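Local coordinates for protein homocysteine S-methyltransferase (Escherichia coli, PDB 5DMM) that transfers a methyl group from S-methylmethionine, or less efficiently from S-adenosylmethionine, to homocysteine, yielding methionine, with zinc as cofactor, at residues A237-L242 and L250-N255; I230-T235 and P282-A287. One frame throughout, in Å; residues are numbered along the deposited sequence.

Contact 1: residues A237-L242 and L250-N255; sequences AALQHL and LVVYPN
Leu239 and Leu250 mark the closest backbone approach, 7.6 Å from CA to CA, where helix 237-242 runs almost antiparallel to strand 250-253, the segment axes 9.9 Å apart at 172°. No hydrogen bond spans the gap; the contact is made by aliphatic side chains, in part against backbone oxygens. Leu239 and Leu250 carry about equal shares; Leu239 divides its two methyls. Its CD1 meets the branch point of Val252, 3.9 Å from CB and nearly as close to both methyls, and the two side chains cross at about a right angle. The other methyl, CD2, lies over the strand backbone, 4.1 Å from Val251 O. From the strand, Leu250 replies with CD1, which touches both Leu239 O, at 3.9 Å, and Leu242 CB, at 4.0 Å, and lies 4.2 Å from Leu239 CD2. Leu250 has CG anti to its carbonyl carbon (chi1 -63°), which carries this branch toward the helix. Val251 points the opposite way, as strand alternation demands, and Tyr253 beyond it lines the homocysteine pocket. Strand 222-228, helix 235-243 and strand 250-253 together form a beta-alpha-beta unit of the TIM barrel, in which the helix covers the outer side of the parallel strands.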
loop_
_atom_site.group_PDB
_atom_site.type_symbol
_atom_site.label_atom_id
_atom_site.label_comp_id
_atom_site.label_asym_id
_atom_site.label_seq_id
_atom_site.Cartn_x
_atom_site.Cartn_y
_atom_site.Cartn_z
ATOM N N ALA A 237 17.836 8.750 -2.408
ATOM C CA ALA A 237 18.388 9.419 -1.228
ATOM C C ALA A 237 17.652 9.012 0.051
ATOM O O ALA A 237 18.267 8.793 1.100
ATOM C CB ALA A 237 18.325 10.931 -1.408
ATOM N N ALA A 238 16.332 8.919 -0.053
ATOM C CA ALA A 238 15.494 8.525 1.074
ATOM C C ALA A 238 15.778 7.091 1.487
ATOM O O ALA A 238 15.895 6.799 2.678
ATOM C CB ALA A 238 14.032 8.683 0.722
ATOM N N LEU A 239 15.882 6.197 0.503
ATOM C CA LEU A 239 16.170 4.794 0.784
ATOM C C LEU A 239 17.544 4.630 1.399
ATOM O O LEU A 239 17.719 3.847 2.327
ATOM C CB LEU A 239 16.079 3.938 -0.478
ATOM C CG LEU A 239 14.687 3.638 -1.030
ATOM C CD1 LEU A 239 14.782 2.860 -2.352
ATOM C CD2 LEU A 239 13.860 2.870 0.004
ATOM N N GLN A 240 18.526 5.349 0.865
ATOM C CA GLN A 240 19.887 5.243 1.397
ATOM C C GLN A 240 19.917 5.654 2.863
ATOM O O GLN A 240 20.639 5.055 3.658
ATOM C CB GLN A 240 20.864 6.086 0.567
ATOM C CG GLN A 240 21.208 5.449 -0.758
ATOM C CD GLN A 240 21.944 6.383 -1.705
ATOM O OE1 GLN A 240 21.941 7.605 -1.528
ATOM N NE2 GLN A 240 22.578 5.805 -2.727
ATOM N N HIS A 241 19.116 6.651 3.231
ATOM C CA HIS A 241 19.057 7.077 4.626
ATOM C C HIS A 241 18.418 5.990 5.503
ATOM O O HIS A 241 18.955 5.640 6.559
ATOM C CB HIS A 241 18.303 8.404 4.750
ATOM C CG HIS A 241 18.278 8.967 6.143
ATOM N ND1 HIS A 241 19.410 9.424 6.786
ATOM C CD2 HIS A 241 17.256 9.144 7.014
ATOM C CE1 HIS A 241 19.085 9.858 7.993
ATOM N NE2 HIS A 241 17.784 9.702 8.155
ATOM N N LEU A 242 17.284 5.443 5.059
ATOM C CA LEU A 242 16.646 4.336 5.771
ATOM C C LEU A 242 17.573 3.122 5.886
ATOM O O LEU A 242 17.592 2.446 6.900
ATOM C CB LEU A 242 15.340 3.936 5.075
ATOM C CG LEU A 242 14.215 4.966 5.145
ATOM C CD1 LEU A 242 13.047 4.530 4.271
ATOM C CD2 LEU A 242 13.746 5.136 6.600
ATOM N N LEU A 250 13.161 -3.044 2.777
ATOM C CA LEU A 250 12.630 -1.713 2.502
ATOM C C LEU A 250 11.667 -1.740 1.325
ATOM O O LEU A 250 11.847 -2.500 0.368
ATOM C CB LEU A 250 13.759 -0.716 2.234
ATOM C CG LEU A 250 14.727 -0.458 3.404
ATOM C CD1 LEU A 250 15.763 0.595 2.997
ATOM C CD2 LEU A 250 13.985 -0.040 4.690
ATOM N N VAL A 251 10.656 -0.881 1.410
ATOM C CA VAL A 251 9.591 -0.800 0.422
ATOM C C VAL A 251 9.739 0.462 -0.418
ATOM O O VAL A 251 10.025 1.532 0.105
ATOM C CB VAL A 251 8.198 -0.787 1.110
ATOM C CG1 VAL A 251 7.096 -0.720 0.082
ATOM C CG2 VAL A 251 8.023 -2.002 2.001
ATOM N N VAL A 252 9.528 0.350 -1.724
ATOM C CA VAL A 252 9.592 1.536 -2.555
ATOM C C VAL A 252 8.649 1.406 -3.744
ATOM O O VAL A 252 8.745 0.473 -4.530
ATOM C CB VAL A 252 11.048 1.830 -3.036
ATOM C CG1 VAL A 252 11.680 0.615 -3.723
ATOM C CG2 VAL A 252 11.077 3.033 -3.957
ATOM N N TYR A 253 7.696 2.321 -3.830
ATOM C CA TYR A 253 6.880 2.411 -5.023
ATOM C C TYR A 253 6.528 3.866 -5.304
ATOM O O TYR A 253 5.607 4.428 -4.707
ATOM C CB TYR A 253 5.622 1.524 -4.941
ATOM C CG TYR A 253 4.780 1.463 -3.668
ATOM C CD1 TYR A 253 3.439 1.838 -3.695
ATOM C CD2 TYR A 253 5.282 0.931 -2.482
ATOM C CE1 TYR A 253 2.628 1.741 -2.562
ATOM C CE2 TYR A 253 4.482 0.836 -1.339
ATOM C CZ TYR A 253 3.157 1.235 -1.391
ATOM O OH TYR A 253 2.356 1.148 -0.271
ATOM N N PRO A 254 7.298 4.485 -6.212
ATOM C CA PRO A 254 7.186 5.914 -6.496
ATOM C C PRO A 254 6.160 6.223 -7.577
ATOM O O PRO A 254 5.609 5.317 -8.212
ATOM C CB PRO A 254 8.592 6.271 -6.973
ATOM C CG PRO A 254 9.023 5.029 -7.711
ATOM C CD PRO A 254 8.483 3.890 -6.869
ATOM N N ASN A 255 5.913 7.509 -7.777
ATOM C CA ASN A 255 5.078 7.953 -8.880
ATOM C C ASN A 255 5.821 7.802 -10.198
ATOM O O ASN A 255 7.052 7.751 -10.226
ATOM C CB ASN A 255 4.652 9.398 -8.666
ATOM C CG ASN A 255 3.908 9.585 -7.364
ATOM O OD1 ASN A 255 3.201 8.691 -6.923
ATOM N ND2 ASN A 255 4.079 10.736 -6.735
#

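Contact 2: residues I230-T235 and P282-A287; sequences IALENT and PQWQAA
Trp284 reaches from helix 281-286 to Thr235, joining two neighbouring parts of the TIM barrel: the loop that leads out of strand 222-228 and the helix that precedes strand 289-292. The tight part is the edge of the indole. There NE1 donates to Thr235 OG1 at 2.9 Å, a bent bond with an N-H...O angle of 137°, the oxygen standing 18° out of the ring plane. Leu232 meets the same edge farther round, its CD2 lying 3.8 Å from Trp284 CZ2, with the two side chains at roughly a right angle. Pro254, Leu239 and Ile292 also touch the indole, which is buried. The loose side is the solvent-facing one: Glu233 and Asn234 on the loop, and Pro282 and Ala286 on the helix, are exposed and make no contact across the pair. Gln283 also sits at this surface, bonded through OE1 to Thr236. A phenylalanine in place of Trp284 would lack the indole N-H, and Thr235 OG1 would probably lose its donor from the helix while a gap opened beside Leu232. The hydroxyl's own proton is already committed: with OG1 set between the backbone N and the carbonyl carbon (chi1 56°), Thr235 OG1 donates to Leu232 O at 2.9 Å, in the carbonyl plane.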
loop_
_atom_site.group_PDB
_atom_site.type_symbol
_atom_site.label_atom_id
_atom_site.label_comp_id
_atom_site.label_asym_id
_atom_site.label_seq_id
_atom_site.Cartn_x
_atom_site.Cartn_y
_atom_site.Cartn_z
ATOM N N ILE A 230 6.052 9.221 -4.039
ATOM C CA ILE A 230 7.109 10.225 -4.015
ATOM C C ILE A 230 7.706 10.318 -5.422
ATOM O O ILE A 230 7.587 9.376 -6.207
ATOM C CB ILE A 230 8.192 9.855 -2.970
ATOM C CG1 ILE A 230 9.293 10.916 -2.877
ATOM C CG2 ILE A 230 8.800 8.491 -3.293
ATOM C CD1 ILE A 230 10.402 10.543 -1.888
ATOM N N ALA A 231 8.320 11.454 -5.751
ATOM C CA ALA A 231 8.924 11.650 -7.068
ATOM C C ALA A 231 10.091 10.701 -7.296
ATOM O O ALA A 231 10.852 10.415 -6.372
ATOM C CB ALA A 231 9.387 13.090 -7.230
ATOM N N LEU A 232 10.237 10.225 -8.530
ATOM C CA LEU A 232 11.324 9.321 -8.875
ATOM C C LEU A 232 12.683 9.838 -8.419
ATOM O O LEU A 232 13.470 9.092 -7.837
ATOM C CB LEU A 232 11.367 9.077 -10.382
ATOM C CG LEU A 232 10.769 7.770 -10.899
ATOM C CD1 LEU A 232 11.044 7.642 -12.395
ATOM C CD2 LEU A 232 11.316 6.566 -10.137
ATOM N N GLU A 233 12.945 11.117 -8.662
ATOM C CA GLU A 233 14.261 11.692 -8.381
ATOM C C GLU A 233 14.557 11.796 -6.890
ATOM O O GLU A 233 15.673 12.117 -6.505
ATOM C CB GLU A 233 14.392 13.080 -9.021
ATOM C CG GLU A 233 13.414 14.119 -8.491
ATOM C CD GLU A 233 12.220 14.329 -9.406
ATOM O OE1 GLU A 233 11.820 13.372 -10.108
ATOM O OE2 GLU A 233 11.684 15.459 -9.426
ATOM N N ASN A 234 13.561 11.530 -6.050
ATOM C CA ASN A 234 13.737 11.686 -4.610
ATOM C C ASN A 234 13.804 10.359 -3.845
ATOM O O ASN A 234 13.974 10.342 -2.620
ATOM C CB ASN A 234 12.610 12.562 -4.048
ATOM C CG ASN A 234 12.681 13.988 -4.562
ATOM O OD1 ASN A 234 13.763 14.492 -4.849
ATOM N ND2 ASN A 234 11.532 14.643 -4.675
ATOM N N THR A 235 13.701 9.252 -4.575
ATOM C CA THR A 235 13.635 7.928 -3.957
ATOM C C THR A 235 14.956 7.423 -3.393
ATOM O O THR A 235 15.009 6.971 -2.260
ATOM C CB THR A 235 13.136 6.872 -4.946
ATOM O OG1 THR A 235 13.974 6.868 -6.108
ATOM C CG2 THR A 235 11.696 7.172 -5.354
ATOM N N PRO A 282 18.627 -1.275 -9.803
ATOM C CA PRO A 282 19.908 -1.567 -9.138
ATOM C C PRO A 282 20.267 -0.616 -7.982
ATOM O O PRO A 282 20.744 -1.114 -6.958
ATOM C CB PRO A 282 20.933 -1.448 -10.278
ATOM C CG PRO A 282 20.151 -1.696 -11.506
ATOM C CD PRO A 282 18.792 -1.110 -11.259
ATOM N N GLN A 283 20.063 0.694 -8.127
ATOM C CA GLN A 283 20.328 1.634 -7.037
ATOM C C GLN A 283 19.474 1.294 -5.823
ATOM O O GLN A 283 19.944 1.319 -4.689
ATOM C CB GLN A 283 19.998 3.076 -7.408
ATOM C CG GLN A 283 20.873 3.786 -8.389
ATOM C CD GLN A 283 20.136 4.988 -8.951
ATOM O OE1 GLN A 283 19.576 5.796 -8.199
ATOM N NE2 GLN A 283 20.083 5.083 -10.277
ATOM N N TRP A 284 18.198 1.028 -6.078
ATOM C CA TRP A 284 17.255 0.747 -4.993
ATOM C C TRP A 284 17.611 -0.526 -4.256
ATOM O O TRP A 284 17.608 -0.551 -3.021
ATOM C CB TRP A 284 15.828 0.641 -5.540
ATOM C CG TRP A 284 15.278 1.931 -5.997
ATOM C CD1 TRP A 284 15.783 3.178 -5.751
ATOM C CD2 TRP A 284 14.096 2.122 -6.776
ATOM N NE1 TRP A 284 14.988 4.132 -6.339
ATOM C CE2 TRP A 284 13.943 3.509 -6.971
ATOM C CE3 TRP A 284 13.156 1.248 -7.334
ATOM C CZ2 TRP A 284 12.891 4.050 -7.719
ATOM C CZ3 TRP A 284 12.111 1.784 -8.081
ATOM C CH2 TRP A 284 11.987 3.171 -8.261
ATOM N N GLN A 285 17.914 -1.584 -5.006
ATOM C CA GLN A 285 18.221 -2.868 -4.397
ATOM C C GLN A 285 19.490 -2.765 -3.556
ATOM O O GLN A 285 19.590 -3.366 -2.486
ATOM C CB GLN A 285 18.381 -3.951 -5.460
ATOM C CG GLN A 285 18.750 -5.320 -4.905
ATOM C CD GLN A 285 18.691 -6.421 -5.953
ATOM O OE1 GLN A 285 18.150 -6.227 -7.043
ATOM N NE2 GLN A 285 19.239 -7.589 -5.622
ATOM N N ALA A 286 20.448 -1.985 -4.043
ATOM C CA ALA A 286 21.698 -1.789 -3.327
ATOM C C ALA A 286 21.465 -0.991 -2.047
ATOM O O ALA A 286 22.305 -1.002 -1.146
ATOM C CB ALA A 286 22.722 -1.083 -4.212
ATOM N N ALA A 287 20.341 -0.282 -1.978
ATOM C CA ALA A 287 20.001 0.493 -0.791
ATOM C C ALA A 287 19.033 -0.249 0.120
ATOM O O ALA A 287 18.426 0.362 0.985
ATOM C CB ALA A 287 19.415 1.846 -1.178
#

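Overall arrangement
Contacts 1 and 2 illustrate how successive units of a barrel share their packing: their centres lie only 6 Å apart. In sequence the order is 230-235, 237-242, 250-255 and 282-287, so both segments of contact 1 fall between the two of contact 2. The loop 230-235 leads into the helix that carries 237-242, and strand 250-253 is followed by helix 281-286. The two contacts also touch directly, Pro254 CG lying 3.5 Å from Trp284 CH2. Together they join adjacent units of the barrel wall about 11 Å from the zinc that Cys229 and Cys295 bind, measured from the side chains of Val252 and Thr235.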